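Local structure of putative 5-dehydro-2-deoxygluconokinase (Bacillus halodurans C-125, 2QCV) at residues N49-L59 / D273-I284; D93-F103 / I114-Y125. The protein probably phosphorylates 5-dehydro-2-deoxy-D-gluconate with ATP, a step of myo-inositol degradation into acetyl-CoA, as a kinase of the PfkB family. One frame throughout, in Å; residues are numbered along the deposited sequence.

Contact 1: residues N49-L59 / D273-I284; sequences NIVIGSSKLGL and DSYASAFLYALI
Asn49 and Asp273 meet where two helices of the ribokinase-like α/β core come together, Asp273 being the aspartate of the Gly-Ala-Gly-Asp signature of PfkB kinases. Asn49 ND2 donates within its amide plane to the anti side of Asp273 OD2, 2.9 Å away and nearly straight (170° at the hydrogen). The other oxygen, OD1, turns to Ser46 and a bound triethylene glycol. From here the axes cross at -45° and approach to 8.3 Å, consistent with the small residues Gly53, Ala276 and Ser277 at the crossing. Ile50 CD1 touches Ala276 CB at 3.8 Å, while Ser277 CB sits 3.5 Å from Ile50 O. A CB on Gly53 would probably come too close to Ser277 OG. Tyr281 has its CG anti to the backbone N (chi1 165°), which sends the ring past Leu57, Tyr281 CD1 lying 3.7 Å from Leu57 CB. Leu59 and Ile284 meet tip to tip, CD1 to CD1 at 4.0 Å, and both touch Asp13 of strand 12-17. Behind the contact, Ser54 OG and Ser54 N bond Ile50 O from opposite faces of its plane, OG at 2.8 Å. The Schellman motif at Gly58 turns Leu59 inward, with Leu59 N bonded to Ser54 O at 3.0 Å.

Contact 2: residues D93-F103 / I114-Y125; sequences DQEGHKTGLAF and ILMYRQDVADLY
The β hairpin of strands 101-106 and 111-117 belongs to the small four-stranded sheet that forms the lid in PfkB kinases, and Leu101 with Tyr117 and Phe103 with Leu115 are among its antiparallel hydrogen-bonded pairs. Both are doubly bonded: Tyr117 N reaches Leu101 O at 2.8 Å in the carbonyl plane, and Leu115 N reaches Phe103 O likewise. Between them lies the non-hydrogen-bonded pair Ala102 and Met116, where the selenomethionine SE rests 3.8 Å from Ala102 CB. On the other face, Tyr117 CE1 lies 3.7 Å from Phe103 CE1, and the Tyr117 hydroxyl bonds to Thr99 O of the second subunit. Beyond the strands the segments stay joined by Ala122 N to Lys98 O and by a face-to-face stack of His97 on Tyr125, centroids 3.7 Å apart and planes 5° from parallel. The stack is fixed at its rims. His97 ND1 donates in its ring plane to the syn side of Asp93 OD2 at 2.7 Å, while Tyr125 OH bonds to Asp120 OD1, whose other oxygen takes Gln119 NE2 of the second subunit. A leucine in place of Tyr125 would probably leave the His97 face without its aromatic partner and Asp120 OD1 without this donor. Asp93 OD1 closes an Asx turn by accepting from Glu95 N at 2.9 Å and takes a second bond from His97 N at 3.0 Å, the donors on opposite faces of its plane.

The chain lays down strand 12-17 of the large sheet and strands 21-26 and 38-44 of the lid, then enters helix 46-56, the first half of contact 1. It passes strand 61-67 of the large sheet, helix 71-82 and the sheet's edge strand 90-92 before segment 93-103 opens contact 2. Only ten residues separate its halves, so it closes a hairpin nested inside the 213-residue loop that contact 1 closes with helix 271-284. Contact 1 joins two core helices; contact 2 runs from the large sheet's edge through the loops after strands 90-92 and 111-117 into the lid hairpin, partly facing the second subunit. Their centres are 25 Å apart, nearest atoms about 8 Å, on opposite sides of the chain's centre.

Contact 1: residues N49-L59 / D273-I284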
loop_
_atom_site.group_PDB
_atom_site.type_symbol
_atom_site.label_atom_id
_atom_site.label_comp_id
_atom_site.label_asym_id
_atom_site.label_seq_id
_atom_site.Cartn_x
_atom_site.Cartn_y
_atom_site.Cartn_z
ATOM N N ASN A 49 28.912 2.423 -7.201
ATOM C CA ASN A 49 29.857 2.888 -8.201
ATOM C C ASN A 49 31.042 3.596 -7.566
ATOM O O ASN A 49 32.183 3.467 -8.027
ATOM C CB ASN A 49 29.188 3.886 -9.161
ATOM C CG ASN A 49 28.249 3.250 -10.099
ATOM O OD1 ASN A 49 28.295 2.026 -10.343
ATOM N ND2 ASN A 49 27.342 4.082 -10.654
ATOM N N ILE A 50 30.766 4.385 -6.534
ATOM C CA ILE A 50 31.832 5.158 -5.887
ATOM C C ILE A 50 32.808 4.178 -5.205
ATOM O O ILE A 50 34.024 4.323 -5.340
ATOM C CB ILE A 50 31.287 6.210 -4.889
ATOM C CG1 ILE A 50 30.553 7.308 -5.657
ATOM C CG2 ILE A 50 32.442 6.854 -4.042
ATOM C CD1 ILE A 50 29.798 8.313 -4.752
ATOM N N VAL A 51 32.299 3.178 -4.502
ATOM C CA VAL A 51 33.219 2.215 -3.856
ATOM C C VAL A 51 33.946 1.300 -4.846
ATOM O O VAL A 51 35.098 0.981 -4.622
ATOM C CB VAL A 51 32.637 1.388 -2.685
ATOM C CG1 VAL A 51 32.189 2.349 -1.535
ATOM C CG2 VAL A 51 31.539 0.412 -3.126
ATOM N N ILE A 52 33.296 0.901 -5.924
ATOM C CA ILE A 52 33.958 0.107 -6.962
ATOM C C ILE A 52 35.052 0.940 -7.646
ATOM O O ILE A 52 36.195 0.480 -7.874
ATOM C CB ILE A 52 32.950 -0.392 -8.000
ATOM C CG1 ILE A 52 31.951 -1.404 -7.384
ATOM C CG2 ILE A 52 33.694 -1.084 -9.198
ATOM C CD1 ILE A 52 30.682 -1.715 -8.276
ATOM N N GLY A 53 34.737 2.191 -7.967
ATOM C CA GLY A 53 35.746 3.078 -8.521
ATOM C C GLY A 53 36.914 3.315 -7.567
ATOM O O GLY A 53 38.081 3.368 -7.963
ATOM N N SER A 54 36.611 3.509 -6.295
ATOM C CA SER A 54 37.626 3.700 -5.289
ATOM C C SER A 54 38.560 2.500 -5.180
ATOM O O SER A 54 39.780 2.677 -5.040
ATOM C CB SER A 54 36.987 3.965 -3.909
ATOM O OG SER A 54 36.272 5.197 -3.933
ATOM N N SER A 55 38.000 1.294 -5.241
ATOM C CA SER A 55 38.812 0.076 -5.118
ATOM C C SER A 55 39.746 -0.027 -6.306
ATOM O O SER A 55 40.886 -0.410 -6.155
ATOM C CB SER A 55 37.946 -1.186 -5.038
ATOM O OG SER A 55 38.739 -2.273 -4.593
ATOM N N LYS A 56 39.253 0.345 -7.487
ATOM C CA LYS A 56 40.058 0.342 -8.705
ATOM C C LYS A 56 41.250 1.301 -8.574
ATOM O O LYS A 56 42.317 1.007 -9.083
ATOM C CB LYS A 56 39.174 0.652 -9.920
ATOM C CG LYS A 56 39.886 0.911 -11.269
ATOM C CD LYS A 56 40.450 -0.352 -11.902
ATOM C CE LYS A 56 40.236 -0.393 -13.421
ATOM N NZ LYS A 56 41.083 0.581 -14.143
ATOM N N LEU A 57 41.093 2.408 -7.849
ATOM C CA LEU A 57 42.213 3.305 -7.527
ATOM C C LEU A 57 43.128 2.822 -6.408
ATOM O O LEU A 57 44.128 3.446 -6.137
ATOM C CB LEU A 57 41.740 4.710 -7.165
ATOM C CG LEU A 57 40.806 5.331 -8.188
ATOM C CD1 LEU A 57 40.372 6.740 -7.751
ATOM C CD2 LEU A 57 41.436 5.326 -9.585
ATOM N N GLY A 58 42.786 1.715 -5.780
ATOM C CA GLY A 58 43.583 1.151 -4.713
ATOM C C GLY A 58 43.143 1.520 -3.310
ATOM O O GLY A 58 43.845 1.210 -2.365
ATOM N N LEU A 59 41.996 2.179 -3.141
ATOM C CA LEU A 59 41.517 2.467 -1.775
ATOM C C LEU A 59 40.889 1.206 -1.221
ATOM O O LEU A 59 40.421 0.373 -1.998
ATOM C CB LEU A 59 40.488 3.587 -1.774
ATOM C CG LEU A 59 40.960 4.985 -2.281
ATOM C CD1 LEU A 59 39.823 5.973 -2.217
ATOM C CD2 LEU A 59 42.129 5.503 -1.515
ATOM N N ASP A 273 29.948 9.725 -10.092
ATOM C CA ASP A 273 30.487 8.737 -9.152
ATOM C C ASP A 273 31.986 8.552 -9.345
ATOM O O ASP A 273 32.730 8.332 -8.376
ATOM C CB ASP A 273 29.743 7.432 -9.336
ATOM C CG ASP A 273 28.271 7.565 -9.040
ATOM O OD1 ASP A 273 27.874 8.348 -8.126
ATOM O OD2 ASP A 273 27.495 6.823 -9.677
ATOM N N SER A 274 32.418 8.639 -10.605
ATOM C CA SER A 274 33.839 8.679 -10.963
ATOM C C SER A 274 34.502 9.942 -10.398
ATOM O O SER A 274 35.615 9.873 -9.837
ATOM C CB SER A 274 34.032 8.615 -12.481
ATOM O OG SER A 274 34.154 7.269 -12.900
ATOM N N TYR A 275 33.807 11.075 -10.505
ATOM C CA TYR A 275 34.298 12.315 -9.923
ATOM C C TYR A 275 34.543 12.169 -8.410
ATOM O O TYR A 275 35.613 12.497 -7.923
ATOM C CB TYR A 275 33.352 13.471 -10.264
ATOM C CG TYR A 275 33.853 14.820 -9.823
ATOM C CD1 TYR A 275 33.873 15.166 -8.475
ATOM C CD2 TYR A 275 34.319 15.758 -10.754
ATOM C CE1 TYR A 275 34.352 16.413 -8.056
ATOM C CE2 TYR A 275 34.776 17.006 -10.345
ATOM C CZ TYR A 275 34.792 17.327 -9.012
ATOM O OH TYR A 275 35.242 18.557 -8.613
ATOM N N ALA A 276 33.568 11.622 -7.686
ATOM C CA ALA A 276 33.641 11.531 -6.229
ATOM C C ALA A 276 34.739 10.574 -5.816
ATOM O O ALA A 276 35.496 10.885 -4.900
ATOM C CB ALA A 276 32.303 11.077 -5.639
ATOM N N SER A 277 34.812 9.414 -6.458
ATOM C CA SER A 277 35.828 8.412 -6.073
ATOM C C SER A 277 37.246 8.956 -6.283
ATOM O O SER A 277 38.083 8.862 -5.400
ATOM C CB SER A 277 35.606 7.085 -6.809
ATOM O OG SER A 277 35.462 7.222 -8.186
ATOM N N ALA A 278 37.495 9.573 -7.442
ATOM C CA ALA A 278 38.838 10.097 -7.751
ATOM C C ALA A 278 39.169 11.348 -6.922
ATOM O O ALA A 278 40.317 11.541 -6.512
ATOM C CB ALA A 278 39.000 10.368 -9.263
ATOM N N PHE A 279 38.183 12.215 -6.697
ATOM C CA PHE A 279 38.376 13.372 -5.832
ATOM C C PHE A 279 38.741 12.922 -4.412
ATOM O O PHE A 279 39.736 13.380 -3.826
ATOM C CB PHE A 279 37.111 14.232 -5.802
ATOM C CG PHE A 279 37.191 15.398 -4.855
ATOM C CD1 PHE A 279 37.700 16.628 -5.258
ATOM C CD2 PHE A 279 36.727 15.283 -3.579
ATOM C CE1 PHE A 279 37.785 17.705 -4.360
ATOM C CE2 PHE A 279 36.794 16.342 -2.683
ATOM C CZ PHE A 279 37.335 17.556 -3.074
ATOM N N LEU A 280 37.989 11.955 -3.881
ATOM C CA LEU A 280 38.299 11.458 -2.546
ATOM C C LEU A 280 39.618 10.719 -2.496
ATOM O O LEU A 280 40.372 10.851 -1.543
ATOM C CB LEU A 280 37.195 10.565 -2.006
ATOM C CG LEU A 280 35.850 11.285 -1.776
ATOM C CD1 LEU A 280 34.703 10.249 -1.511
ATOM C CD2 LEU A 280 36.023 12.296 -0.640
ATOM N N TYR A 281 39.899 9.906 -3.500
ATOM C CA TYR A 281 41.230 9.299 -3.574
ATOM C C TYR A 281 42.339 10.332 -3.460
ATOM O O TYR A 281 43.315 10.152 -2.705
ATOM C CB TYR A 281 41.387 8.508 -4.867
ATOM C CG TYR A 281 42.813 8.153 -5.191
ATOM C CD1 TYR A 281 43.380 6.977 -4.716
ATOM C CD2 TYR A 281 43.584 8.978 -5.997
ATOM C CE1 TYR A 281 44.720 6.631 -5.036
ATOM C CE2 TYR A 281 44.928 8.670 -6.289
ATOM C CZ TYR A 281 45.467 7.475 -5.826
ATOM O OH TYR A 281 46.761 7.154 -6.135
ATOM N N ALA A 282 42.221 11.421 -4.221
ATOM C CA ALA A 282 43.260 12.450 -4.185
ATOM C C ALA A 282 43.398 13.092 -2.817
ATOM O O ALA A 282 44.525 13.353 -2.340
ATOM C CB ALA A 282 43.006 13.529 -5.277
ATOM N N LEU A 283 42.259 13.426 -2.195
ATOM C CA LEU A 283 42.230 14.018 -0.858
ATOM C C LEU A 283 42.892 13.107 0.195
ATOM O O LEU A 283 43.742 13.548 0.952
ATOM C CB LEU A 283 40.780 14.318 -0.460
ATOM C CG LEU A 283 40.518 15.478 0.488
ATOM C CD1 LEU A 283 40.969 16.810 -0.136
ATOM C CD2 LEU A 283 39.051 15.499 0.803
ATOM N N ILE A 284 42.460 11.853 0.232
ATOM C CA ILE A 284 42.986 10.784 1.137
ATOM C C ILE A 284 44.484 10.571 0.923
ATOM O O ILE A 284 45.195 10.315 1.887
ATOM C CB ILE A 284 42.242 9.424 0.886
ATOM C CG1 ILE A 284 40.843 9.478 1.495
ATOM C CG2 ILE A 284 42.979 8.225 1.500
ATOM C CD1 ILE A 284 39.942 8.426 0.951
#

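Contact 2: residues D93-F103 / I114-Y125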
loop_
_atom_site.group_PDB
_atom_site.type_symbol
_atom_site.label_atom_id
_atom_site.label_comp_id
_atom_site.label_asym_id
_atom_site.label_seq_id
_atom_site.Cartn_x
_atom_site.Cartn_y
_atom_site.Cartn_z
ATOM N N ASP A 93 17.931 -9.153 1.904
ATOM C CA ASP A 93 16.522 -8.903 2.160
ATOM C C ASP A 93 15.794 -10.233 2.263
ATOM O O ASP A 93 16.006 -11.116 1.446
ATOM C CB ASP A 93 15.936 -8.091 1.016
ATOM C CG ASP A 93 14.455 -7.795 1.185
ATOM O OD1 ASP A 93 13.606 -8.612 0.766
ATOM O OD2 ASP A 93 14.125 -6.711 1.711
ATOM N N GLN A 94 14.959 -10.367 3.280
ATOM C CA GLN A 94 14.230 -11.619 3.516
ATOM C C GLN A 94 12.723 -11.455 3.315
ATOM O O GLN A 94 11.963 -12.305 3.795
ATOM C CB GLN A 94 14.497 -12.155 4.941
ATOM C CG GLN A 94 15.972 -12.423 5.301
ATOM C CD GLN A 94 16.623 -13.515 4.452
ATOM O OE1 GLN A 94 15.977 -14.472 4.030
ATOM N NE2 GLN A 94 17.916 -13.369 4.205
ATOM N N GLU A 95 12.297 -10.404 2.608
ATOM C CA GLU A 95 10.899 -10.076 2.431
ATOM C C GLU A 95 10.493 -10.069 0.942
ATOM O O GLU A 95 9.433 -9.554 0.596
ATOM C CB GLU A 95 10.522 -8.713 3.049
ATOM C CG GLU A 95 10.866 -8.398 4.515
ATOM C CD GLU A 95 10.560 -6.882 4.873
ATOM O OE1 GLU A 95 9.360 -6.533 4.948
ATOM O OE2 GLU A 95 11.504 -6.026 5.054
ATOM N N GLY A 96 11.317 -10.641 0.065
ATOM C CA GLY A 96 10.946 -10.778 -1.342
ATOM C C GLY A 96 11.160 -9.533 -2.186
ATOM O O GLY A 96 10.729 -9.463 -3.315
ATOM N N HIS A 97 11.834 -8.529 -1.653
ATOM C CA HIS A 97 12.086 -7.314 -2.437
ATOM C C HIS A 97 13.132 -7.518 -3.528
ATOM O O HIS A 97 14.111 -8.214 -3.336
ATOM C CB HIS A 97 12.496 -6.154 -1.538
ATOM C CG HIS A 97 11.459 -5.802 -0.519
ATOM N ND1 HIS A 97 11.703 -5.864 0.836
ATOM C CD2 HIS A 97 10.165 -5.417 -0.658
ATOM C CE1 HIS A 97 10.612 -5.502 1.487
ATOM N NE2 HIS A 97 9.663 -5.237 0.606
ATOM N N LYS A 98 12.888 -6.906 -4.678
ATOM C CA LYS A 98 13.738 -7.006 -5.862
ATOM C C LYS A 98 14.811 -5.933 -5.883
ATOM O O LYS A 98 14.662 -4.872 -5.277
ATOM C CB LYS A 98 12.877 -6.834 -7.126
ATOM C CG LYS A 98 11.728 -7.781 -7.236
ATOM C CD LYS A 98 12.168 -9.184 -7.489
ATOM C CE LYS A 98 10.942 -10.111 -7.468
ATOM N NZ LYS A 98 11.327 -11.458 -7.799
ATOM N N THR A 99 15.878 -6.211 -6.627
ATOM C CA THR A 99 16.937 -5.258 -6.883
ATOM C C THR A 99 16.476 -4.161 -7.816
ATOM O O THR A 99 15.797 -4.426 -8.809
ATOM C CB THR A 99 18.159 -5.983 -7.536
ATOM O OG1 THR A 99 18.468 -7.192 -6.813
ATOM C CG2 THR A 99 19.408 -5.057 -7.622
ATOM N N GLY A 100 16.831 -2.913 -7.532
ATOM C CA GLY A 100 16.521 -1.871 -8.517
ATOM C C GLY A 100 17.247 -2.100 -9.825
ATOM O O GLY A 100 18.310 -2.735 -9.858
ATOM N N LEU A 101 16.665 -1.613 -10.912
ATOM C CA LEU A 101 17.197 -1.831 -12.266
ATOM C C LEU A 101 17.238 -0.508 -12.994
ATOM O O LEU A 101 16.271 0.276 -12.954
ATOM C CB LEU A 101 16.293 -2.763 -13.100
ATOM C CG LEU A 101 16.033 -4.178 -12.594
ATOM C CD1 LEU A 101 14.992 -4.920 -13.477
ATOM C CD2 LEU A 101 17.337 -4.951 -12.524
ATOM N N ALA A 102 18.346 -0.257 -13.670
ATOM C CA ALA A 102 18.450 0.921 -14.526
ATOM C C ALA A 102 18.736 0.444 -15.945
ATOM O O ALA A 102 19.804 -0.075 -16.200
ATOM C CB ALA A 102 19.564 1.839 -14.010
ATOM N N PHE A 103 17.785 0.612 -16.861
ATOM C CA PHE A 103 18.042 0.363 -18.278
ATOM C C PHE A 103 18.492 1.665 -18.904
ATOM O O PHE A 103 17.823 2.701 -18.751
ATOM C CB PHE A 103 16.779 -0.082 -19.000
ATOM C CG PHE A 103 16.270 -1.426 -18.587
ATOM C CD1 PHE A 103 15.480 -1.565 -17.449
ATOM C CD2 PHE A 103 16.534 -2.544 -19.376
ATOM C CE1 PHE A 103 15.005 -2.826 -17.088
ATOM C CE2 PHE A 103 16.035 -3.791 -19.028
ATOM C CZ PHE A 103 15.306 -3.936 -17.895
ATOM N N ILE A 114 17.659 6.991 -18.262
ATOM C CA ILE A 114 17.510 5.696 -17.635
ATOM C C ILE A 114 16.010 5.416 -17.486
ATOM O O ILE A 114 15.235 6.307 -17.075
ATOM C CB ILE A 114 18.253 5.654 -16.271
ATOM C CG1 ILE A 114 19.757 5.477 -16.488
ATOM C CG2 ILE A 114 17.740 4.554 -15.364
ATOM C CD1 ILE A 114 20.600 5.794 -15.252
ATOM N N LEU A 115 15.604 4.198 -17.838
ATOM C CA LEU A 115 14.290 3.686 -17.463
ATOM C C LEU A 115 14.536 2.917 -16.156
ATOM O O LEU A 115 15.253 1.910 -16.154
ATOM C CB LEU A 115 13.744 2.790 -18.595
ATOM C CG LEU A 115 12.387 2.098 -18.389
ATOM C CD1 LEU A 115 11.352 3.071 -17.825
ATOM C CD2 LEU A 115 11.926 1.498 -19.670
HETATM N N MSE A 116 14.017 3.427 -15.044
HETATM C CA MSE A 116 14.316 2.894 -13.727
HETATM C C MSE A 116 13.199 2.056 -13.135
HETATM O O MSE A 116 12.025 2.409 -13.222
HETATM C CB MSE A 116 14.627 4.052 -12.764
HETATM C CG MSE A 116 15.130 3.616 -11.405
HETATM SE SE MSE A 116 17.082 3.205 -11.422
HETATM C CE MSE A 116 17.216 2.133 -9.717
ATOM N N TYR A 117 13.572 0.922 -12.554
ATOM C CA TYR A 117 12.683 0.110 -11.725
ATOM C C TYR A 117 13.134 0.394 -10.280
ATOM O O TYR A 117 14.203 -0.041 -9.880
ATOM C CB TYR A 117 12.844 -1.366 -12.087
ATOM C CG TYR A 117 12.100 -1.707 -13.365
ATOM C CD1 TYR A 117 12.501 -1.187 -14.596
ATOM C CD2 TYR A 117 10.981 -2.521 -13.325
ATOM C CE1 TYR A 117 11.801 -1.495 -15.752
ATOM C CE2 TYR A 117 10.269 -2.835 -14.476
ATOM C CZ TYR A 117 10.689 -2.316 -15.682
ATOM O OH TYR A 117 9.963 -2.621 -16.809
ATOM N N ARG A 118 12.360 1.205 -9.551
ATOM C CA ARG A 118 12.782 1.726 -8.214
ATOM C C ARG A 118 11.762 1.488 -7.088
ATOM O O ARG A 118 12.081 1.689 -5.912
ATOM C CB ARG A 118 13.071 3.220 -8.300
ATOM C CG ARG A 118 11.837 4.045 -8.529
ATOM C CD ARG A 118 12.135 5.554 -8.563
ATOM N NE ARG A 118 12.654 6.023 -9.844
ATOM C CZ ARG A 118 11.917 6.155 -10.945
ATOM N NH1 ARG A 118 10.628 5.801 -10.957
ATOM N NH2 ARG A 118 12.478 6.618 -12.058
ATOM N N GLN A 119 10.563 1.025 -7.414
ATOM C CA GLN A 119 9.520 0.870 -6.389
ATOM C C GLN A 119 9.748 -0.326 -5.464
ATOM O O GLN A 119 9.864 -1.477 -5.905
ATOM C CB GLN A 119 8.109 0.787 -7.002
ATOM C CG GLN A 119 7.029 0.317 -6.013
ATOM C CD GLN A 119 5.649 0.247 -6.612
ATOM O OE1 GLN A 119 5.175 1.225 -7.162
ATOM N NE2 GLN A 119 4.992 -0.915 -6.504
ATOM N N ASP A 120 9.782 -0.057 -4.158
ATOM C CA ASP A 120 9.920 -1.122 -3.156
ATOM C C ASP A 120 11.110 -2.013 -3.411
ATOM O O ASP A 120 11.084 -3.218 -3.148
ATOM C CB ASP A 120 8.640 -1.950 -3.048
ATOM C CG ASP A 120 7.513 -1.159 -2.432
ATOM O OD1 ASP A 120 7.777 -0.341 -1.516
ATOM O OD2 ASP A 120 6.368 -1.336 -2.871
ATOM N N VAL A 121 12.182 -1.409 -3.883
ATOM C CA VAL A 121 13.388 -2.175 -4.140
ATOM C C VAL A 121 14.125 -2.471 -2.835
ATOM O O VAL A 121 13.960 -1.736 -1.831
ATOM C CB VAL A 121 14.295 -1.507 -5.221
ATOM C CG1 VAL A 121 13.604 -1.593 -6.561
ATOM C CG2 VAL A 121 14.797 -0.080 -4.879
ATOM N N ALA A 122 14.906 -3.556 -2.847
ATOM C CA ALA A 122 15.608 -4.040 -1.678
ATOM C C ALA A 122 16.448 -2.947 -0.990
ATOM O O ALA A 122 16.486 -2.893 0.232
ATOM C CB ALA A 122 16.481 -5.242 -2.037
ATOM N N ASP A 123 17.151 -2.111 -1.753
ATOM C CA ASP A 123 18.085 -1.167 -1.108
ATOM C C ASP A 123 17.401 -0.161 -0.184
ATOM O O ASP A 123 18.038 0.360 0.722
ATOM C CB ASP A 123 18.992 -0.486 -2.096
ATOM C CG ASP A 123 18.251 0.441 -3.055
ATOM O OD1 ASP A 123 17.906 1.560 -2.654
ATOM O OD2 ASP A 123 18.120 0.077 -4.231
ATOM N N LEU A 124 16.116 0.074 -0.420
ATOM C CA LEU A 124 15.346 1.031 0.360
ATOM C C LEU A 124 14.871 0.449 1.682
ATOM O O LEU A 124 14.428 1.204 2.530
ATOM C CB LEU A 124 14.148 1.550 -0.451
ATOM C CG LEU A 124 14.496 2.377 -1.704
ATOM C CD1 LEU A 124 13.185 2.724 -2.479
ATOM C CD2 LEU A 124 15.279 3.593 -1.324
ATOM N N TYR A 125 15.001 -0.867 1.870
ATOM C CA TYR A 125 14.627 -1.534 3.109
ATOM C C TYR A 125 15.778 -1.734 4.094
ATOM O O TYR A 125 15.597 -2.386 5.101
ATOM C CB TYR A 125 13.930 -2.867 2.783
ATOM C CG TYR A 125 12.561 -2.575 2.254
ATOM C CD1 TYR A 125 11.523 -2.341 3.145
ATOM C CD2 TYR A 125 12.323 -2.398 0.891
ATOM C CE1 TYR A 125 10.285 -2.003 2.717
ATOM C CE2 TYR A 125 11.041 -2.065 0.430
ATOM C CZ TYR A 125 10.036 -1.863 1.356
ATOM O OH TYR A 125 8.761 -1.541 0.975
HETATM O O HOH W 1 7.139 -4.428 1.251
HETATM O O HOH W 2 10.582 -5.319 -4.708
HETATM O O HOH W 3 17.896 -2.508 -4.823
#